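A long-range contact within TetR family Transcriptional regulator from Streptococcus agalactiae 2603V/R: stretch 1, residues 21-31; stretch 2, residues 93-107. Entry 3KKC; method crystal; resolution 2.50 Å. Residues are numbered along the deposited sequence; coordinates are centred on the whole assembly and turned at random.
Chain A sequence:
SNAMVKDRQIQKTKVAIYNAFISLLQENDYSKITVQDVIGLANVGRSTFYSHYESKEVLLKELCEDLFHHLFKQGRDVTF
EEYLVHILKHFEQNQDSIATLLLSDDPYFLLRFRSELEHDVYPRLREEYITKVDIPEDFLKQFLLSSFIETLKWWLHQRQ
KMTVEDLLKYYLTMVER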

ATOM      1  N   PHE A  21     -14.041  21.453  -5.482  1.00 76.71           N
ATOM      2  CA  PHE A  21     -13.245  20.529  -4.691  1.00 75.15           C
ATOM      3  C   PHE A  21     -12.980  19.228  -5.463  1.00 79.50           C
ATOM      4  O   PHE A  21     -11.876  18.712  -5.460  1.00 80.28           O
ATOM      5  CB  PHE A  21     -13.991  20.252  -3.387  1.00 73.19           C
ATOM      6  CG  PHE A  21     -13.282  19.319  -2.455  1.00 79.28           C
ATOM      7  CD1 PHE A  21     -12.035  19.656  -1.928  1.00 77.00           C
ATOM      8  CD2 PHE A  21     -13.884  18.147  -2.054  1.00 66.90           C
ATOM      9  CE1 PHE A  21     -11.403  18.818  -1.068  1.00 79.99           C
ATOM     10  CE2 PHE A  21     -13.248  17.297  -1.169  1.00 80.75           C
ATOM     11  CZ  PHE A  21     -12.005  17.620  -0.685  1.00 82.76           C
ATOM     12  N   ILE A  22     -14.001  18.721  -6.146  1.00 86.45           N
ATOM     13  CA  ILE A  22     -13.878  17.516  -6.948  1.00 86.06           C
ATOM     14  C   ILE A  22     -12.945  17.711  -8.149  1.00 82.01           C
ATOM     15  O   ILE A  22     -12.093  16.869  -8.423  1.00 85.14           O
ATOM     16  CB  ILE A  22     -15.270  17.018  -7.401  1.00 91.04           C
ATOM     17  CG1 ILE A  22     -16.045  16.471  -6.194  1.00 92.47           C
ATOM     18  CG2 ILE A  22     -15.156  15.936  -8.484  1.00 90.69           C
ATOM     19  CD1 ILE A  22     -17.405  15.917  -6.561  1.00 87.65           C
ATOM     20  N   SER A  23     -13.095  18.823  -8.851  1.00 75.91           N
ATOM     21  CA  SER A  23     -12.319  19.073 -10.051  1.00 80.59           C
ATOM     22  C   SER A  23     -10.858  19.210  -9.691  1.00 91.38           C
ATOM     23  O   SER A  23      -9.989  18.855 -10.478  1.00100.06           O
ATOM     24  CB  SER A  23     -12.839  20.344 -10.767  1.00 86.01           C
ATOM     25  OG  SER A  23     -11.806  21.106 -11.397  1.00 88.78           O
ATOM     26  N   LEU A  24     -10.596  19.734  -8.497  1.00 93.47           N
ATOM     27  CA  LEU A  24      -9.231  19.953  -8.026  1.00 95.14           C
ATOM     28  C   LEU A  24      -8.618  18.664  -7.501  1.00 98.01           C
ATOM     29  O   LEU A  24      -7.395  18.535  -7.390  1.00106.14           O
ATOM     30  CB  LEU A  24      -9.212  21.000  -6.912  1.00 93.23           C
ATOM     31  CG  LEU A  24      -9.234  22.460  -7.345  1.00 90.03           C
ATOM     32  CD1 LEU A  24      -9.579  23.366  -6.162  1.00 89.34           C
ATOM     33  CD2 LEU A  24      -7.899  22.828  -7.992  1.00 88.34           C
ATOM     34  N   LEU A  25      -9.482  17.725  -7.146  1.00 88.38           N
ATOM     35  CA  LEU A  25      -9.063  16.434  -6.651  1.00 83.19           C
ATOM     36  C   LEU A  25      -8.785  15.501  -7.825  1.00 88.71           C
ATOM     37  O   LEU A  25      -8.470  14.334  -7.636  1.00 93.96           O
ATOM     38  CB  LEU A  25     -10.166  15.854  -5.782  1.00 81.13           C
ATOM     39  CG  LEU A  25     -10.022  15.674  -4.279  1.00 87.07           C
ATOM     40  CD1 LEU A  25      -9.061  16.675  -3.676  1.00 92.85           C
ATOM     41  CD2 LEU A  25     -11.406  15.776  -3.652  1.00 84.51           C
ATOM     42  N   GLN A  26      -8.917  16.019  -9.040  1.00 97.15           N
ATOM     43  CA  GLN A  26      -8.607  15.241 -10.233  1.00104.72           C
ATOM     44  C   GLN A  26      -7.132  15.444 -10.571  1.00108.20           C
ATOM     45  O   GLN A  26      -6.488  14.570 -11.151  1.00104.28           O
ATOM     46  CB  GLN A  26      -9.513  15.653 -11.411  1.00106.07           C
ATOM     47  CG  GLN A  26     -10.138  14.462 -12.163  1.00107.27           C
ATOM     48  CD  GLN A  26     -11.396  14.822 -12.949  1.00103.36           C
ATOM     49  OE1 GLN A  26     -11.504  15.919 -13.504  1.00103.63           O
ATOM     50  NE2 GLN A  26     -12.351  13.888 -13.002  1.00 97.83           N
ATOM     51  N   GLU A  27      -6.604  16.599 -10.169  1.00112.16           N
ATOM     52  CA  GLU A  27      -5.230  16.987 -10.461  1.00115.18           C
ATOM     53  C   GLU A  27      -4.317  16.960  -9.242  1.00112.74           C
ATOM     54  O   GLU A  27      -3.101  16.959  -9.396  1.00116.32           O
ATOM     55  CB  GLU A  27      -5.196  18.407 -11.023  1.00127.39           C
ATOM     56  CG  GLU A  27      -6.302  18.738 -12.005  1.00135.88           C
ATOM     57  CD  GLU A  27      -6.062  18.127 -13.369  1.00142.25           C
ATOM     58  OE1 GLU A  27      -5.597  16.966 -13.433  1.00142.20           O
ATOM     59  OE2 GLU A  27      -6.345  18.813 -14.377  1.00144.15           O
ATOM     60  N   ASN A  28      -4.882  16.976  -8.036  1.00107.95           N
ATOM     61  CA  ASN A  28      -4.061  17.120  -6.834  1.00109.86           C
ATOM     62  C   ASN A  28      -4.402  16.171  -5.686  1.00107.70           C
ATOM     63  O   ASN A  28      -5.522  15.665  -5.593  1.00107.85           O
ATOM     64  CB  ASN A  28      -4.105  18.560  -6.311  1.00114.27           C
ATOM     65  CG  ASN A  28      -4.003  19.594  -7.416  1.00117.05           C
ATOM     66  OD1 ASN A  28      -2.959  20.216  -7.608  1.00121.73           O
ATOM     67  ND2 ASN A  28      -5.099  19.793  -8.139  1.00114.95           N
ATOM     68  N   ASP A  29      -3.419  15.947  -4.812  1.00103.28           N
ATOM     69  CA  ASP A  29      -3.633  15.245  -3.553  1.00100.96           C
ATOM     70  C   ASP A  29      -4.527  16.083  -2.641  1.00100.80           C
ATOM     71  O   ASP A  29      -4.529  17.314  -2.732  1.00100.86           O
ATOM     72  CB  ASP A  29      -2.295  14.989  -2.853  1.00106.40           C
ATOM     73  CG  ASP A  29      -1.470  13.893  -3.527  1.00111.08           C
ATOM     74  OD1 ASP A  29      -0.252  13.806  -3.250  1.00113.37           O
ATOM     75  OD2 ASP A  29      -2.035  13.117  -4.328  1.00109.97           O
ATOM     76  N   TYR A  30      -5.296  15.425  -1.771  1.00102.41           N
ATOM     77  CA  TYR A  30      -6.134  16.136  -0.798  1.00101.01           C
ATOM     78  C   TYR A  30      -5.261  16.947   0.138  1.00104.99           C
ATOM     79  O   TYR A  30      -5.578  18.112   0.457  1.00 99.80           O
ATOM     80  CB  TYR A  30      -7.000  15.178   0.032  1.00 96.30           C
ATOM     81  CG  TYR A  30      -7.576  15.818   1.285  1.00 93.20           C
ATOM     82  CD1 TYR A  30      -8.698  16.647   1.220  1.00 86.05           C
ATOM     83  CD2 TYR A  30      -6.995  15.606   2.531  1.00 96.54           C
ATOM     84  CE1 TYR A  30      -9.231  17.248   2.358  1.00 83.92           C
ATOM     85  CE2 TYR A  30      -7.524  16.202   3.674  1.00100.34           C
ATOM     86  CZ  TYR A  30      -8.642  17.031   3.571  1.00 93.65           C
ATOM     87  OH  TYR A  30      -9.176  17.611   4.699  1.00 98.98           O
ATOM     88  N   SER A  31      -4.172  16.308   0.580  1.00105.20           N
ATOM     89  CA  SER A  31      -3.166  16.958   1.418  1.00107.86           C
ATOM     90  C   SER A  31      -2.534  18.171   0.725  1.00107.68           C
ATOM     91  O   SER A  31      -2.126  19.121   1.378  1.00111.04           O
ATOM     92  CB  SER A  31      -2.095  15.948   1.921  1.00100.99           C
ATOM     93  OG  SER A  31      -1.416  15.235   0.885  1.00 94.38           O
ATOM     94  N   GLN A  93     -14.224   5.739 -14.877  1.00 80.59           N
ATOM     95  CA  GLN A  93     -14.493   7.091 -15.378  1.00 84.76           C
ATOM     96  C   GLN A  93     -14.008   8.130 -14.378  1.00 86.06           C
ATOM     97  O   GLN A  93     -13.999   9.335 -14.674  1.00 92.44           O
ATOM     98  CB  GLN A  93     -15.997   7.336 -15.611  1.00 92.73           C
ATOM     99  CG  GLN A  93     -16.888   6.121 -15.636  1.00 94.62           C
ATOM    100  CD  GLN A  93     -16.837   5.418 -16.970  1.00102.48           C
ATOM    101  OE1 GLN A  93     -16.244   5.930 -17.927  1.00103.10           O
ATOM    102  NE2 GLN A  93     -17.454   4.233 -17.049  1.00106.20           N
ATOM    103  N   ASN A  94     -13.629   7.663 -13.189  1.00 76.91           N
ATOM    104  CA  ASN A  94     -13.182   8.550 -12.136  1.00 74.37           C
ATOM    105  C   ASN A  94     -14.354   9.449 -11.734  1.00 84.82           C
ATOM    106  O   ASN A  94     -14.216  10.676 -11.584  1.00 80.04           O
ATOM    107  CB  ASN A  94     -11.986   9.373 -12.610  1.00 70.81           C
ATOM    108  CG  ASN A  94     -11.147   9.919 -11.449  1.00 73.61           C
ATOM    109  OD1 ASN A  94     -11.296   9.500 -10.292  1.00 66.44           O
ATOM    110  ND2 ASN A  94     -10.258  10.860 -11.763  1.00 76.95           N
ATOM    111  N   GLN A  95     -15.522   8.822 -11.603  1.00 89.87           N
ATOM    112  CA  GLN A  95     -16.714   9.506 -11.117  1.00 88.31           C
ATOM    113  C   GLN A  95     -16.427  10.250  -9.815  1.00 82.54           C
ATOM    114  O   GLN A  95     -16.302   9.631  -8.739  1.00 71.96           O
ATOM    115  CB  GLN A  95     -17.851   8.520 -10.902  1.00 90.89           C
ATOM    116  CG  GLN A  95     -18.064   7.589 -12.077  1.00 97.60           C
ATOM    117  CD  GLN A  95     -19.417   7.786 -12.740  1.00100.38           C
ATOM    118  OE1 GLN A  95     -20.059   8.820 -12.543  1.00102.01           O
ATOM    119  NE2 GLN A  95     -19.854   6.796 -13.526  1.00 96.71           N
ATOM    120  N   ASP A  96     -16.370  11.581  -9.956  1.00 81.68           N
ATOM    121  CA  ASP A  96     -16.048  12.550  -8.908  1.00 84.01           C
ATOM    122  C   ASP A  96     -14.667  12.325  -8.299  1.00 82.77           C
ATOM    123  O   ASP A  96     -14.512  12.434  -7.094  1.00 88.45           O
ATOM    124  CB  ASP A  96     -17.108  12.597  -7.792  1.00 84.07           C
ATOM    125  CG  ASP A  96     -18.540  12.420  -8.309  1.00 82.55           C
ATOM    126  OD1 ASP A  96     -19.268  13.424  -8.536  1.00 76.08           O
ATOM    127  OD2 ASP A  96     -18.950  11.253  -8.450  1.00 88.27           O
ATOM    128  N   SER A  97     -13.679  12.012  -9.133  1.00 76.74           N
ATOM    129  CA  SER A  97     -12.294  11.895  -8.697  1.00 75.14           C
ATOM    130  C   SER A  97     -12.081  10.727  -7.714  1.00 75.37           C
ATOM    131  O   SER A  97     -11.110  10.721  -6.919  1.00 69.47           O
ATOM    132  CB  SER A  97     -11.839  13.206  -8.055  1.00 80.32           C
ATOM    133  OG  SER A  97     -12.212  14.317  -8.856  1.00 86.72           O
ATOM    134  N   ILE A  98     -12.983   9.744  -7.769  1.00 69.44           N
ATOM    135  CA  ILE A  98     -12.908   8.627  -6.842  1.00 71.03           C
ATOM    136  C   ILE A  98     -11.647   7.789  -7.085  1.00 73.16           C
ATOM    137  O   ILE A  98     -11.030   7.314  -6.144  1.00 74.74           O
ATOM    138  CB  ILE A  98     -14.174   7.758  -6.857  1.00 70.32           C
ATOM    139  CG1 ILE A  98     -14.222   6.895  -5.607  1.00 69.89           C
ATOM    140  CG2 ILE A  98     -14.258   6.893  -8.128  1.00 67.92           C
ATOM    141  CD1 ILE A  98     -15.581   6.364  -5.324  1.00 69.55           C
ATOM    142  N   ALA A  99     -11.266   7.649  -8.352  1.00 71.89           N
ATOM    143  CA  ALA A  99     -10.037   6.973  -8.746  1.00 65.31           C
ATOM    144  C   ALA A  99      -8.831   7.731  -8.227  1.00 76.31           C
ATOM    145  O   ALA A  99      -7.903   7.160  -7.661  1.00 83.32           O
ATOM    146  CB  ALA A  99      -9.953   6.889 -10.249  1.00 56.20           C
ATOM    147  N   THR A 100      -8.837   9.031  -8.449  1.00 79.09           N
ATOM    148  CA  THR A 100      -7.706   9.841  -8.080  1.00 77.52           C
ATOM    149  C   THR A 100      -7.615   9.886  -6.566  1.00 79.16           C
ATOM    150  O   THR A 100      -6.543  10.057  -6.006  1.00 79.65           O
ATOM    151  CB  THR A 100      -7.849  11.243  -8.674  1.00 75.52           C
ATOM    152  OG1 THR A 100      -8.113  11.111 -10.075  1.00 70.66           O
ATOM    153  CG2 THR A 100      -6.553  12.085  -8.459  1.00 68.51           C
ATOM    154  N   LEU A 101      -8.749   9.720  -5.900  1.00 82.75           N
ATOM    155  CA  LEU A 101      -8.761   9.770  -4.446  1.00 83.78           C
ATOM    156  C   LEU A 101      -8.016   8.555  -3.904  1.00 78.94           C
ATOM    157  O   LEU A 101      -7.238   8.669  -2.962  1.00 75.78           O
ATOM    158  CB  LEU A 101     -10.202   9.813  -3.929  1.00 87.00           C
ATOM    159  CG  LEU A 101     -10.512  10.786  -2.789  1.00 88.81           C
ATOM    160  CD1 LEU A 101      -9.512  11.932  -2.731  1.00 86.33           C
ATOM    161  CD2 LEU A 101     -11.926  11.316  -2.935  1.00 90.52           C
ATOM    162  N   LEU A 102      -8.242   7.406  -4.541  1.00 77.98           N
ATOM    163  CA  LEU A 102      -7.660   6.128  -4.142  1.00 75.12           C
ATOM    164  C   LEU A 102      -6.188   6.014  -4.507  1.00 77.51           C
ATOM    165  O   LEU A 102      -5.389   5.469  -3.744  1.00 76.64           O
ATOM    166  CB  LEU A 102      -8.407   4.979  -4.815  1.00 69.82           C
ATOM    167  CG  LEU A 102      -7.867   3.591  -4.458  1.00 65.81           C
ATOM    168  CD1 LEU A 102      -8.258   3.229  -3.030  1.00 64.88           C
ATOM    169  CD2 LEU A 102      -8.350   2.516  -5.430  1.00 63.69           C
ATOM    170  N   LEU A 103      -5.850   6.506  -5.694  1.00 77.54           N
ATOM    171  CA  LEU A 103      -4.485   6.465  -6.209  1.00 79.15           C
ATOM    172  C   LEU A 103      -3.572   7.494  -5.519  1.00 82.76           C
ATOM    173  O   LEU A 103      -2.344   7.426  -5.613  1.00 83.17           O
ATOM    174  CB  LEU A 103      -4.504   6.739  -7.716  1.00 77.00           C
ATOM    175  CG  LEU A 103      -4.398   5.598  -8.731  1.00 72.26           C
ATOM    176  CD1 LEU A 103      -5.093   4.357  -8.214  1.00 72.13           C
ATOM    177  CD2 LEU A 103      -4.947   6.049 -10.085  1.00 70.19           C
ATOM    178  N   SER A 104      -4.188   8.462  -4.853  1.00 80.05           N
ATOM    179  CA  SER A 104      -3.455   9.530  -4.213  1.00 77.74           C
ATOM    180  C   SER A 104      -2.872   9.002  -2.900  1.00 81.32           C
ATOM    181  O   SER A 104      -2.004   9.642  -2.284  1.00 83.89           O
ATOM    182  CB  SER A 104      -4.395  10.700  -3.926  1.00 72.81           C
ATOM    183  OG  SER A 104      -5.249  10.390  -2.833  1.00 69.58           O
ATOM    184  N   ASP A 105      -3.365   7.843  -2.472  1.00 77.21           N
ATOM    185  CA  ASP A 105      -2.955   7.275  -1.195  1.00 87.14           C
ATOM    186  C   ASP A 105      -3.454   8.052   0.017  1.00 91.35           C
ATOM    187  O   ASP A 105      -2.995   7.786   1.132  1.00 96.01           O
ATOM    188  CB  ASP A 105      -1.423   7.192  -1.099  1.00 94.88           C
ATOM    189  CG  ASP A 105      -0.851   6.004  -1.837  1.00101.50           C
ATOM    190  OD1 ASP A 105      -1.600   5.022  -2.054  1.00108.57           O
ATOM    191  OD2 ASP A 105       0.348   6.054  -2.190  1.00 99.46           O
ATOM    192  N   ASP A 106      -4.352   9.016  -0.168  1.00 88.40           N
ATOM    193  CA  ASP A 106      -4.831   9.748   0.995  1.00 90.50           C
ATOM    194  C   ASP A 106      -5.266   8.755   2.055  1.00 94.91           C
ATOM    195  O   ASP A 106      -6.224   8.013   1.855  1.00 95.72           O
ATOM    196  CB  ASP A 106      -5.991  10.666   0.668  1.00 90.17           C
ATOM    197  CG  ASP A 106      -6.513  11.384   1.901  1.00 95.56           C
ATOM    198  OD1 ASP A 106      -5.984  12.464   2.237  1.00 98.63           O
ATOM    199  OD2 ASP A 106      -7.439  10.860   2.551  1.00 96.53           O
ATOM    200  N   PRO A 107      -4.552   8.731   3.190  1.00 98.20           N
ATOM    201  CA  PRO A 107      -4.780   7.723   4.237  1.00 93.85           C
ATOM    202  C   PRO A 107      -6.259   7.643   4.681  1.00 89.23           C
ATOM    203  O   PRO A 107      -6.768   6.531   4.930  1.00 86.73           O
ATOM    204  CB  PRO A 107      -3.871   8.199   5.387  1.00 84.68           C
ATOM    205  CG  PRO A 107      -3.646   9.662   5.105  1.00 88.75           C
ATOM    206  CD  PRO A 107      -3.568   9.743   3.609  1.00 94.56           C
TER

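The contact between residues 21-31 and 93-107 is a compact, mostly van der Waals packing of a helix end and its following loop against a short helix and the loops flanking it, pinned by a single side-chain-to-backbone hydrogen bond. It illustrates a general principle: where a helix comes to its end, carbonyl groups no longer fully used by the helix become available to a partner distant in sequence, here at least 68 residues away.

The two stretches run alongside each other in the same sense, so that Ile22 lies near Asp96, Gln26 near Ser97, Asp29 near Ser104 and Tyr30 near Asp106, with CA atoms 5.2 to 6.8 Å apart. Together they bury 569 Å² of surface.

At the centre is Ser97, whose OG donates a hydrogen bond to Ile22 O at 2.6 Å. Within its own stretch Ile22 O receives only a weak bond from Leu25 N, at 3.0 Å, and it also takes the Ser97 hydroxyl as a second donor. Although Ser97 occupies the N-cap position of the second helix, its side chain makes no capping bond; its hydroxyl is turned to the other stretch instead. Around this polar link the packing is close: Ile22 CG2 reaches Asp96 CA at 3.5 Å, and Leu25 CB lies 3.9 Å from Ser97 CB. Leu25 also meets Leu101 in an apolar contact, CG to CD1 at 4.1 Å, while its backbone O rests against the methyl CG2 of Thr100 at 3.1 Å, a touch without a donor.

Asn94 shows how a contact surface can be braced from within. Having left helical geometry with positive phi, it accepts a hydrogen bond at OD1 from Thr100 N (3.1 Å) and a weak one from Ala99 N (2.7 Å), while its ND2 donates to Thr100 OG1 at 2.7 Å. These bonds tie the loop to the first turn of the helix, and Gln26 lays its aliphatic CG against the same amide, 3.6 Å from Asn94 ND2.

Farther along, the contact thins into individual touches. Asp29 OD2 lies 3.4 Å from Ser104 CB, a carbon, so the carboxylate gains no hydrogen bond there; Ser104 OG is engaged in its own stretch, donating to Leu101 O at 2.6 Å and accepting from Asp106 N at 3.1 Å. Finally, Asp106 OD1 approaches the Tyr30 ring obliquely, 3.3 Å from CD2, while the tyrosine hydroxyl is hydrogen-bonded elsewhere in the structure.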